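Local coordinates for protein family 88 glycosyl hydrolase (Bacteroides thetaiotaomicron, PDB 5NOA) that probably cleaves glycosidic linkages in complex plant polysaccharides such as arabinogalactan glycans, at residues A60-T63 with G64-E67; D116-I119 with C120-T123. All blocks are in the same frame, centred on the assembly; numbering follows the deposited sequence.

Contact 1: A60-T63 with G64-E67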
loop_
_atom_site.group_PDB
_atom_site.type_symbol
_atom_site.label_atom_id
_atom_site.label_comp_id
_atom_site.label_asym_id
_atom_site.label_seq_id
_atom_site.Cartn_x
_atom_site.Cartn_y
_atom_site.Cartn_z
ATOM N N ALA A 60 1.441 -7.376 3.108
ATOM C CA ALA A 60 0.607 -6.193 3.024
ATOM C C ALA A 60 -0.354 -6.139 4.192
ATOM O O ALA A 60 -0.571 -5.078 4.779
ATOM C CB ALA A 60 -0.115 -6.126 1.677
ATOM N N TYR A 61 -0.968 -7.269 4.544
ATOM C CA TYR A 61 -1.774 -7.348 5.753
ATOM C C TYR A 61 -0.964 -6.838 6.942
ATOM O O TYR A 61 -1.459 -6.028 7.735
ATOM C CB TYR A 61 -2.305 -8.779 6.026
ATOM C CG TYR A 61 -2.807 -8.858 7.435
ATOM C CD1 TYR A 61 -4.013 -8.281 7.814
ATOM C CD2 TYR A 61 -1.996 -9.348 8.449
ATOM C CE1 TYR A 61 -4.404 -8.214 9.148
ATOM C CE2 TYR A 61 -2.390 -9.297 9.763
ATOM C CZ TYR A 61 -3.577 -8.719 10.118
ATOM O OH TYR A 61 -3.919 -8.649 11.461
ATOM N N HIS A 62 0.272 -7.310 7.089
ATOM C CA HIS A 62 1.065 -6.941 8.250
ATOM C C HIS A 62 1.359 -5.456 8.318
ATOM O O HIS A 62 1.445 -4.907 9.417
ATOM C CB HIS A 62 2.316 -7.820 8.375
ATOM C CG HIS A 62 1.986 -9.162 8.933
ATOM N ND1 HIS A 62 1.807 -9.359 10.291
ATOM C CD2 HIS A 62 1.658 -10.325 8.307
ATOM C CE1 HIS A 62 1.389 -10.601 10.462
ATOM N NE2 HIS A 62 1.296 -11.213 9.289
ATOM N N THR A 63 1.466 -4.783 7.168
ATOM C CA THR A 63 1.620 -3.341 7.211
ATOM C C THR A 63 0.394 -2.686 7.865
ATOM O O THR A 63 0.531 -1.693 8.593
ATOM C CB THR A 63 1.987 -2.684 5.878
ATOM O OG1 THR A 63 0.886 -2.712 4.958
ATOM C CG2 THR A 63 3.186 -3.274 5.266
ATOM N N GLY A 64 -0.786 -3.224 7.606
ATOM C CA GLY A 64 -1.984 -2.744 8.240
ATOM C C GLY A 64 -2.089 -3.104 9.710
ATOM O O GLY A 64 -2.563 -2.308 10.538
ATOM N N ASN A 65 -1.708 -4.332 10.058
ATOM C CA ASN A 65 -1.693 -4.738 11.462
ATOM C C ASN A 65 -0.753 -3.845 12.286
ATOM O O ASN A 65 -1.103 -3.433 13.391
ATOM C CB ASN A 65 -1.289 -6.197 11.579
ATOM C CG ASN A 65 -1.344 -6.686 13.013
ATOM O OD1 ASN A 65 -2.372 -6.543 13.674
ATOM N ND2 ASN A 65 -0.239 -7.245 13.506
ATOM N N MET A 66 0.425 -3.568 11.730
ATOM C CA MET A 66 1.345 -2.694 12.405
ATOM C C MET A 66 0.761 -1.314 12.592
ATOM O O MET A 66 0.902 -0.725 13.686
ATOM C CB MET A 66 2.701 -2.644 11.727
ATOM C CG MET A 66 3.495 -3.941 11.864
ATOM S SD MET A 66 3.711 -4.615 13.540
ATOM C CE MET A 66 4.622 -3.317 14.355
ATOM N N GLU A 67 0.071 -0.785 11.579
ATOM C CA GLU A 67 -0.611 0.490 11.740
ATOM C C GLU A 67 -1.607 0.451 12.901
ATOM O O GLU A 67 -1.679 1.398 13.699
ATOM C CB GLU A 67 -1.314 0.869 10.439
ATOM C CG GLU A 67 -1.721 2.315 10.343
ATOM C CD GLU A 67 -0.594 3.252 9.987
ATOM O OE1 GLU A 67 -0.806 4.457 10.135
ATOM O OE2 GLU A 67 0.476 2.802 9.524
HETATM O O HOH W 1 1.962 0.638 8.512
#
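Tyr61 and Asn65, one turn apart on the same helix, both hold CG anti to the backbone N (chi1 165° and -176°), which sends ring and amide out along the same flank. CB of Asn65 sits 3.7 Å from CZ of Tyr61, and the ring and amide planes are 15° apart. Tyr61 OH and Asn65 OD1 come to 3.4 Å without bonding; Asn41 takes up both, bonding the hydroxyl through OD1 and the amide oxygen through ND2. On the other branch of the amide, Asn65 ND2 bonds Ser81 OG, which also bonds His62 ND1.

Round the helix, Thr63 turns OG1 back on its own turn, 2.8 Å from Ala60 O, and the same hydroxyl is hydrogen-bonded to Tyr163 OH. The Thr63 carbonyl oxygen is gripped twice: by Glu67 N at 3.2 Å and by a water 2.7 Å from Thr63 O that also donates to Glu67 OE2. Glu67 OE1 is paired with Arg373, so the buried carboxylate has a partner at each oxygen. Regular bonds such as Met66 N to His62 O continue the alpha-helix, a buried helix of what is probably the (alpha/alpha)6 barrel of the six-hairpin glycosidases.

Contact 2: D116-I119 with C120-T123; sequences DYQI and CFQT
The Phe121 ring carries the backbone of residues 117-118 on one face: Gln118 CA stands 4.1 Å from the ring centroid, a CH-pi contact displaced toward the rim, and Tyr117 O lies over the same face. The Gln118 side chain extends past the ring, with CG 3.9 Å from Phe121 CE2 and the amide plane turned 29° from that of the ring. With CG of Phe121 anti to its own carbonyl carbon (chi1 -56°), the ring is folded back under the preceding turn instead of leading on along the helix.

Backbone i to i+3 bonds link residues 118-119 to 121-122. Phe121 N reaches Gln118 O at 2.9 Å and Gln122 N reaches Ile119 O, each donor standing well above the carbonyl plane, as suits a tight turn. Two waters add to these bonds. One donates to Asp116 O and accepts from Cys120 N, 2.9 Å from each; a second donates to Ile119 O and accepts from Thr123 OG1, which it meets at 2.7 Å. Ile119 O thus serves both Gln122 N and a water. Cys120 SG swings back to 3.6 Å from Tyr117 O, a packing contact.

Across the turn, Ile119 CG1 packs against Gln122 NE2 at 3.8 Å. That amide nitrogen is held by two carbonyl oxygens, of Tyr163 and Met164, while Gln118 NE2 bonds Gln147 OE1 and Val112 O. Residues 116-119 and 120-123 are therefore wedged among three helices: Phe121 and Gln118 against 135-149, Gln122 and Ile119 against 160-176, and Ile119 and Thr123 against 56-72.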
loop_
_atom_site.group_PDB
_atom_site.type_symbol
_atom_site.label_atom_id
_atom_site.label_comp_id
_atom_site.label_asym_id
_atom_site.label_seq_id
_atom_site.Cartn_x
_atom_site.Cartn_y
_atom_site.Cartn_z
ATOM N N ASP A 116 7.941 -7.840 -4.340
ATOM C CA ASP A 116 6.928 -8.592 -3.604
ATOM C C ASP A 116 7.489 -9.444 -2.455
ATOM O O ASP A 116 6.741 -9.799 -1.542
ATOM C CB ASP A 116 6.109 -9.462 -4.555
ATOM C CG ASP A 116 5.039 -8.699 -5.330
ATOM O OD1 ASP A 116 4.825 -7.513 -5.058
ATOM O OD2 ASP A 116 4.385 -9.367 -6.167
ATOM N N TYR A 117 8.793 -9.739 -2.495
ATOM C CA TYR A 117 9.501 -10.428 -1.428
ATOM C C TYR A 117 10.300 -9.500 -0.549
ATOM O O TYR A 117 11.128 -9.966 0.270
ATOM C CB TYR A 117 10.344 -11.595 -1.965
ATOM C CG TYR A 117 9.679 -12.932 -1.874
ATOM C CD1 TYR A 117 9.176 -13.402 -0.663
ATOM C CD2 TYR A 117 9.610 -13.733 -2.999
ATOM C CE1 TYR A 117 8.605 -14.670 -0.583
ATOM C CE2 TYR A 117 9.048 -14.990 -2.924
ATOM C CZ TYR A 117 8.554 -15.450 -1.716
ATOM O OH TYR A 117 7.955 -16.684 -1.664
ATOM N N GLN A 118 10.057 -8.197 -0.664
ATOM C CA GLN A 118 10.736 -7.206 0.148
ATOM C C GLN A 118 9.817 -6.380 1.030
ATOM O O GLN A 118 10.277 -5.753 1.973
ATOM C CB GLN A 118 11.560 -6.303 -0.765
ATOM C CG GLN A 118 12.615 -7.050 -1.571
ATOM C CD GLN A 118 13.342 -6.173 -2.543
ATOM O OE1 GLN A 118 12.834 -5.130 -2.947
ATOM N NE2 GLN A 118 14.540 -6.603 -2.976
ATOM N N ILE A 119 8.512 -6.383 0.738
ATOM C CA ILE A 119 7.600 -5.656 1.602
ATOM C C ILE A 119 7.628 -6.185 3.018
ATOM O O ILE A 119 7.420 -5.415 3.971
ATOM C CB ILE A 119 6.177 -5.582 1.015
ATOM C CG1 ILE A 119 5.151 -5.086 2.069
ATOM C CG2 ILE A 119 5.728 -6.893 0.401
ATOM C CD1 ILE A 119 3.771 -4.748 1.513
ATOM N N CYS A 120 7.905 -7.473 3.215
ATOM C CA CYS A 120 8.064 -7.988 4.582
ATOM C C CYS A 120 9.080 -7.177 5.405
ATOM O O CYS A 120 8.932 -7.065 6.609
ATOM C CB CYS A 120 8.435 -9.470 4.535
ATOM S SG CYS A 120 9.977 -9.869 3.711
ATOM N N PHE A 121 10.106 -6.641 4.746
ATOM C CA PHE A 121 11.107 -5.854 5.434
ATOM C C PHE A 121 10.522 -4.634 6.119
ATOM O O PHE A 121 11.113 -4.154 7.094
ATOM C CB PHE A 121 12.227 -5.407 4.472
ATOM C CG PHE A 121 12.953 -6.510 3.711
ATOM C CD1 PHE A 121 12.987 -7.818 4.154
ATOM C CD2 PHE A 121 13.687 -6.181 2.560
ATOM C CE1 PHE A 121 13.710 -8.787 3.451
ATOM C CE2 PHE A 121 14.401 -7.121 1.878
ATOM C CZ PHE A 121 14.417 -8.431 2.316
ATOM N N GLN A 122 9.393 -4.109 5.612
ATOM C CA GLN A 122 8.747 -2.987 6.300
ATOM C C GLN A 122 8.363 -3.359 7.724
ATOM O O GLN A 122 8.556 -2.591 8.678
ATOM C CB GLN A 122 7.506 -2.514 5.563
ATOM C CG GLN A 122 7.778 -2.009 4.160
ATOM C CD GLN A 122 6.552 -1.408 3.502
ATOM O OE1 GLN A 122 5.726 -0.769 4.184
ATOM N NE2 GLN A 122 6.433 -1.546 2.184
ATOM N N THR A 123 7.759 -4.534 7.855
ATOM C CA THR A 123 7.346 -5.028 9.170
ATOM C C THR A 123 8.544 -5.411 10.023
ATOM O O THR A 123 8.578 -5.106 11.214
ATOM C CB THR A 123 6.320 -6.156 9.011
ATOM O OG1 THR A 123 5.128 -5.596 8.421
ATOM C CG2 THR A 123 5.944 -6.756 10.330
HETATM O O HOH W 2 7.576 -9.598 1.218
HETATM O O HOH W 3 5.248 -6.261 5.817
#

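Overall arrangement
Contact 1 comes first along the chain, inside helix 56-72; contact 2 follows after helix 75-87 and a long loop, where the chain leads into helix 120-130. Their centres are about 11 Å apart, and the two regions pack directly on each other. His62 CB meets Thr123 OG1 at 3.6 Å, Thr63 CG2 lies 3.7 Å from Gln122 OE1, and Ile119 CD1 rests 3.8 Å from Ala60 CA. Residues 119-123 thus lie against the first half of helix 56-72. Tyr163, bonded to Thr63 through its hydroxyl and to Gln122 through its carbonyl, ties both contacts to helix 160-176 in the buried interior of this helical domain.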